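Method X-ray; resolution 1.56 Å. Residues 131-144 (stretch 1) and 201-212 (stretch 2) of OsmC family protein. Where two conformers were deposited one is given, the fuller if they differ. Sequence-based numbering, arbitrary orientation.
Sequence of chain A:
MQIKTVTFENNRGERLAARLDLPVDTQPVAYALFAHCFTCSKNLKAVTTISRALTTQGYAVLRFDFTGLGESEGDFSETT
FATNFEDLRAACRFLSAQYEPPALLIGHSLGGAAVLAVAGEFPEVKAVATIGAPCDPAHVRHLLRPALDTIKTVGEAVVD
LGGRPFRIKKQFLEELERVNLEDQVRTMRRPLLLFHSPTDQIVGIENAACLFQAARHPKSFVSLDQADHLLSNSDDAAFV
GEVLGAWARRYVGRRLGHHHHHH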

# COMPACT_ATOMS: atom_id res chain seq x y z
N ILE A 131 -2.93 -3.40 -4.65
CA ILE A 131 -4.29 -3.96 -4.62
C ILE A 131 -5.30 -2.83 -4.84
O ILE A 131 -5.44 -1.94 -4.00
CB ILE A 131 -4.58 -4.64 -3.27
CG1 ILE A 131 -3.49 -5.64 -2.91
CG2 ILE A 131 -5.97 -5.30 -3.26
CD1 ILE A 131 -3.31 -5.83 -1.42
N GLY A 132 -6.01 -2.86 -5.96
CA GLY A 132 -7.05 -1.86 -6.18
C GLY A 132 -6.52 -0.45 -6.39
O GLY A 132 -7.21 0.51 -6.10
N ALA A 133 -5.30 -0.33 -6.89
CA ALA A 133 -4.66 1.00 -7.00
C ALA A 133 -5.23 1.83 -8.16
O ALA A 133 -5.43 1.31 -9.26
CB ALA A 133 -3.17 0.86 -7.17
N PRO A 134 -5.47 3.13 -7.92
CA PRO A 134 -5.86 4.01 -9.02
C PRO A 134 -4.64 4.36 -9.86
O PRO A 134 -3.53 4.31 -9.35
CB PRO A 134 -6.45 5.22 -8.31
CG PRO A 134 -5.72 5.29 -7.02
CD PRO A 134 -5.46 3.83 -6.63
N CYS A 135 -4.84 4.70 -11.13
CA CYS A 135 -3.71 4.88 -12.03
C CYS A 135 -3.36 6.34 -12.27
O CYS A 135 -2.25 6.63 -12.70
CB CYS A 135 -4.01 4.23 -13.38
SG CYS A 135 -5.29 5.05 -14.33
N ASP A 136 -4.30 7.24 -11.99
CA ASP A 136 -4.09 8.64 -12.32
C ASP A 136 -4.91 9.60 -11.45
O ASP A 136 -5.80 9.17 -10.70
CB ASP A 136 -4.40 8.87 -13.81
CG ASP A 136 -5.82 8.52 -14.20
OD1 ASP A 136 -6.74 8.56 -13.35
OD2 ASP A 136 -6.03 8.24 -15.40
N PRO A 137 -4.60 10.90 -11.51
CA PRO A 137 -5.34 11.84 -10.67
C PRO A 137 -6.85 11.89 -10.92
O PRO A 137 -7.60 12.12 -9.99
CB PRO A 137 -4.68 13.19 -11.01
CG PRO A 137 -3.27 12.81 -11.28
CD PRO A 137 -3.36 11.51 -12.03
N ALA A 138 -7.30 11.69 -12.15
CA ALA A 138 -8.73 11.73 -12.38
C ALA A 138 -9.45 10.68 -11.54
O ALA A 138 -10.51 10.94 -10.96
CB ALA A 138 -9.05 11.57 -13.87
N HIS A 139 -8.86 9.49 -11.43
CA HIS A 139 -9.51 8.42 -10.69
C HIS A 139 -9.33 8.61 -9.18
O HIS A 139 -10.17 8.17 -8.40
CB HIS A 139 -8.99 7.07 -11.19
CG HIS A 139 -9.57 6.67 -12.51
ND1 HIS A 139 -8.94 6.95 -13.71
CD2 HIS A 139 -10.72 6.04 -12.83
CE1 HIS A 139 -9.69 6.51 -14.71
NE2 HIS A 139 -10.78 5.96 -14.20
N VAL A 140 -8.28 9.29 -8.76
CA VAL A 140 -8.19 9.70 -7.36
C VAL A 140 -9.22 10.79 -7.04
O VAL A 140 -9.86 10.73 -5.98
CB VAL A 140 -6.76 10.19 -7.01
CG1 VAL A 140 -6.69 10.69 -5.57
CG2 VAL A 140 -5.77 9.05 -7.21
N ARG A 141 -9.39 11.78 -7.91
CA ARG A 141 -10.37 12.84 -7.68
C ARG A 141 -11.78 12.31 -7.46
O ARG A 141 -12.56 12.89 -6.71
CB ARG A 141 -10.38 13.84 -8.83
CG ARG A 141 -9.22 14.79 -8.77
CD ARG A 141 -9.41 15.98 -9.68
NE ARG A 141 -9.40 15.62 -11.09
CZ ARG A 141 -8.31 15.51 -11.84
NH1 ARG A 141 -7.10 15.71 -11.29
NH2 ARG A 141 -8.42 15.20 -13.12
N HIS A 142 -12.10 11.20 -8.12
CA HIS A 142 -13.39 10.55 -7.93
C HIS A 142 -13.65 10.22 -6.46
O HIS A 142 -14.80 10.18 -6.01
CB HIS A 142 -13.45 9.28 -8.78
CG HIS A 142 -14.77 8.59 -8.74
ND1 HIS A 142 -14.97 7.39 -8.08
CD2 HIS A 142 -15.97 8.93 -9.27
CE1 HIS A 142 -16.24 7.03 -8.21
NE2 HIS A 142 -16.86 7.94 -8.93
N LEU A 143 -12.58 9.99 -5.71
CA LEU A 143 -12.64 9.53 -4.32
C LEU A 143 -12.58 10.64 -3.27
O LEU A 143 -12.86 10.39 -2.09
CB LEU A 143 -11.48 8.58 -4.03
CG LEU A 143 -11.25 7.44 -5.02
CD1 LEU A 143 -9.96 6.71 -4.67
CD2 LEU A 143 -12.42 6.47 -5.05
N LEU A 144 -12.22 11.86 -3.68
CA LEU A 144 -11.77 12.91 -2.76
C LEU A 144 -12.52 14.20 -2.94
O LEU A 144 -12.94 14.52 -4.05
CB LEU A 144 -10.28 13.22 -2.98
CG LEU A 144 -9.24 12.41 -2.21
CD1 LEU A 144 -9.41 10.91 -2.41
CD2 LEU A 144 -7.86 12.84 -2.66
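Stretch 2, residues 201-212: QIVGIENAACLF

Stretch 2 packs a loop and the first turns of a helix against the loop and short helix of stretch 1, in a mainly apolar contact pinned by one direct hydrogen bond and one bridging water. The two stretches together bury 574 Å².

In stretch 1, residues Gly 132 to Asp 136 form a loop, and a short helix begins at Pro 137. Asp 136 caps this helix. Its OD1 accepts from His 139 N at 3.0 Å and also from His 139 ND1 at 2.7 Å, so the cap fixes the imidazole as well as the backbone. A type I turn from Arg 141 to Leu 144 follows.

Stretch 2 starts as a loop, which becomes extended at Val 203 and Gly 204, with phi/psi of -121/108 and -63/152. The chain then turns into a helix that includes Glu 206 to Phe 212 and continues later in the chain. Its backbone bonds include Cys 210 N to Glu 206 O at 3.0 Å and Leu 211 N to Asn 207 O at 3.0 Å.

The backbones come closest at Cys 135 and Asn 207, whose CA atoms are 5.0 Å apart. A second approach pairs Leu 143 with Ile 202, CA to CA 7.7 Å. Between these two points the chains run in opposite senses: the later residue of stretch 1 meets the earlier residue of stretch 2.

Asn 207 is the centre of the contact. Its OD1 accepts from Cys 135 N at 2.8 Å, with an N-H...O angle of 155°. Its ND2 donates to Gly 204 O at 2.9 Å, within its own stretch. The amide thus ties the loop of stretch 1 to Gly 204 in the loop of stretch 2. The same OD1 lies over one face of the His 139 ring, 3.2 Å from His 139 CG. It is not hydrogen-bonded to that ring. Glu 206 reaches the imidazole obliquely, with Glu 206 OE2 3.6 Å from His 139 NE2.

One helical turn after Glu 206, Cys 210 faces Cys 135. In the conformers given, Cys 135 SG and Cys 210 SG are 3.0 Å apart, too far for a disulfide; both residues were deposited with two conformers. Leu 211 lies alongside. Leu 211 CG is 3.8 Å from Cys 135 CB, and Leu 211 CD1 is 4.0 Å from Ala 133 CB.

The loop of stretch 2 adds more apolar packing. Val 203 CG1 is 4.1 Å from Pro 134 CB, and Val 203 CG2 is 4.2 Å from Leu 143 CD1. Leu 143 CD2 meets Ile 202 CG2 at 3.5 Å. Val 203 CG1 also lies 3.6 Å from the carbonyl oxygen Gly 132 O. The positive phi of Gly 132, 68°, by itself favours glycine.

Water 1 bridges the backbones, donating to His 139 O at 2.8 Å and to Ile 202 O at 2.9 Å. It satisfies two carbonyls that cannot bond to each other. Gly 132 O and Pro 134 O, by contrast, are buried here without a polar partner.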

# COMPACT_ATOMS: atom_id res chain seq x y z
N GLN A 201 -16.06 -1.37 -7.38
CA GLN A 201 -16.99 -0.26 -7.60
C GLN A 201 -16.41 1.11 -7.25
O GLN A 201 -17.04 2.15 -7.51
CB GLN A 201 -18.25 -0.47 -6.76
CG GLN A 201 -19.09 -1.65 -7.20
CD GLN A 201 -20.19 -1.96 -6.20
OE1 GLN A 201 -20.17 -3.00 -5.54
NE2 GLN A 201 -21.15 -1.07 -6.09
N ILE A 202 -15.21 1.10 -6.66
CA ILE A 202 -14.60 2.30 -6.10
C ILE A 202 -13.50 2.78 -7.02
O ILE A 202 -13.42 3.95 -7.36
CB ILE A 202 -14.04 2.02 -4.69
CG1 ILE A 202 -15.14 1.47 -3.78
CG2 ILE A 202 -13.41 3.27 -4.08
CD1 ILE A 202 -16.31 2.41 -3.53
N VAL A 203 -12.60 1.86 -7.35
CA VAL A 203 -11.53 2.10 -8.32
C VAL A 203 -11.71 1.08 -9.43
O VAL A 203 -11.50 -0.13 -9.23
CB VAL A 203 -10.13 1.96 -7.68
CG1 VAL A 203 -9.06 2.14 -8.73
CG2 VAL A 203 -9.95 2.97 -6.53
N GLY A 204 -12.14 1.54 -10.60
CA GLY A 204 -12.44 0.62 -11.67
C GLY A 204 -11.25 -0.19 -12.18
O GLY A 204 -10.10 0.26 -12.14
N ILE A 205 -11.55 -1.37 -12.70
CA ILE A 205 -10.54 -2.28 -13.21
C ILE A 205 -9.69 -1.66 -14.33
O ILE A 205 -8.54 -2.05 -14.52
CB ILE A 205 -11.23 -3.61 -13.68
CG1 ILE A 205 -10.22 -4.60 -14.21
CG2 ILE A 205 -12.27 -3.32 -14.76
CD1 ILE A 205 -9.52 -5.30 -13.14
N GLU A 206 -10.23 -0.67 -15.06
CA GLU A 206 -9.45 -0.02 -16.10
C GLU A 206 -8.15 0.60 -15.53
O GLU A 206 -7.17 0.75 -16.26
CB GLU A 206 -10.27 1.06 -16.83
CG GLU A 206 -10.72 2.22 -15.95
CD GLU A 206 -12.07 1.97 -15.28
OE1 GLU A 206 -12.47 0.80 -15.07
OE2 GLU A 206 -12.73 2.99 -14.97
N ASN A 207 -8.13 0.89 -14.22
CA ASN A 207 -6.93 1.45 -13.59
C ASN A 207 -5.80 0.44 -13.59
O ASN A 207 -4.64 0.81 -13.78
CB ASN A 207 -7.22 1.90 -12.14
CG ASN A 207 -8.04 3.17 -12.08
OD1 ASN A 207 -7.49 4.26 -12.02
ND2 ASN A 207 -9.36 3.03 -12.08
N ALA A 208 -6.12 -0.84 -13.43
CA ALA A 208 -5.09 -1.86 -13.46
C ALA A 208 -4.52 -2.00 -14.88
O ALA A 208 -3.33 -2.20 -15.05
CB ALA A 208 -5.63 -3.21 -12.94
N ALA A 209 -5.37 -1.88 -15.90
CA ALA A 209 -4.89 -1.98 -17.28
C ALA A 209 -3.97 -0.80 -17.60
O ALA A 209 -2.95 -0.95 -18.27
CB ALA A 209 -6.05 -2.01 -18.24
N CYS A 210 -4.33 0.37 -17.09
CA CYS A 210 -3.56 1.58 -17.26
C CYS A 210 -2.16 1.43 -16.65
O CYS A 210 -1.15 1.75 -17.27
CB CYS A 210 -4.33 2.73 -16.61
SG CYS A 210 -3.53 4.29 -16.61
N LEU A 211 -2.13 0.92 -15.42
CA LEU A 211 -0.86 0.75 -14.74
C LEU A 211 -0.03 -0.33 -15.45
O LEU A 211 1.18 -0.19 -15.60
CB LEU A 211 -1.05 0.40 -13.25
CG LEU A 211 -1.54 1.57 -12.38
CD1 LEU A 211 -2.07 1.08 -11.01
CD2 LEU A 211 -0.42 2.57 -12.15
N PHE A 212 -0.67 -1.41 -15.89
CA PHE A 212 0.06 -2.48 -16.56
C PHE A 212 0.68 -2.00 -17.87
O PHE A 212 1.82 -2.34 -18.19
CB PHE A 212 -0.87 -3.68 -16.80
CG PHE A 212 -0.15 -4.91 -17.29
CD1 PHE A 212 0.09 -5.10 -18.63
CD2 PHE A 212 0.27 -5.89 -16.40
CE1 PHE A 212 0.74 -6.24 -19.08
CE2 PHE A 212 0.93 -7.02 -16.86
CZ PHE A 212 1.15 -7.20 -18.19
O HOH W 1 -11.68 5.81 -8.81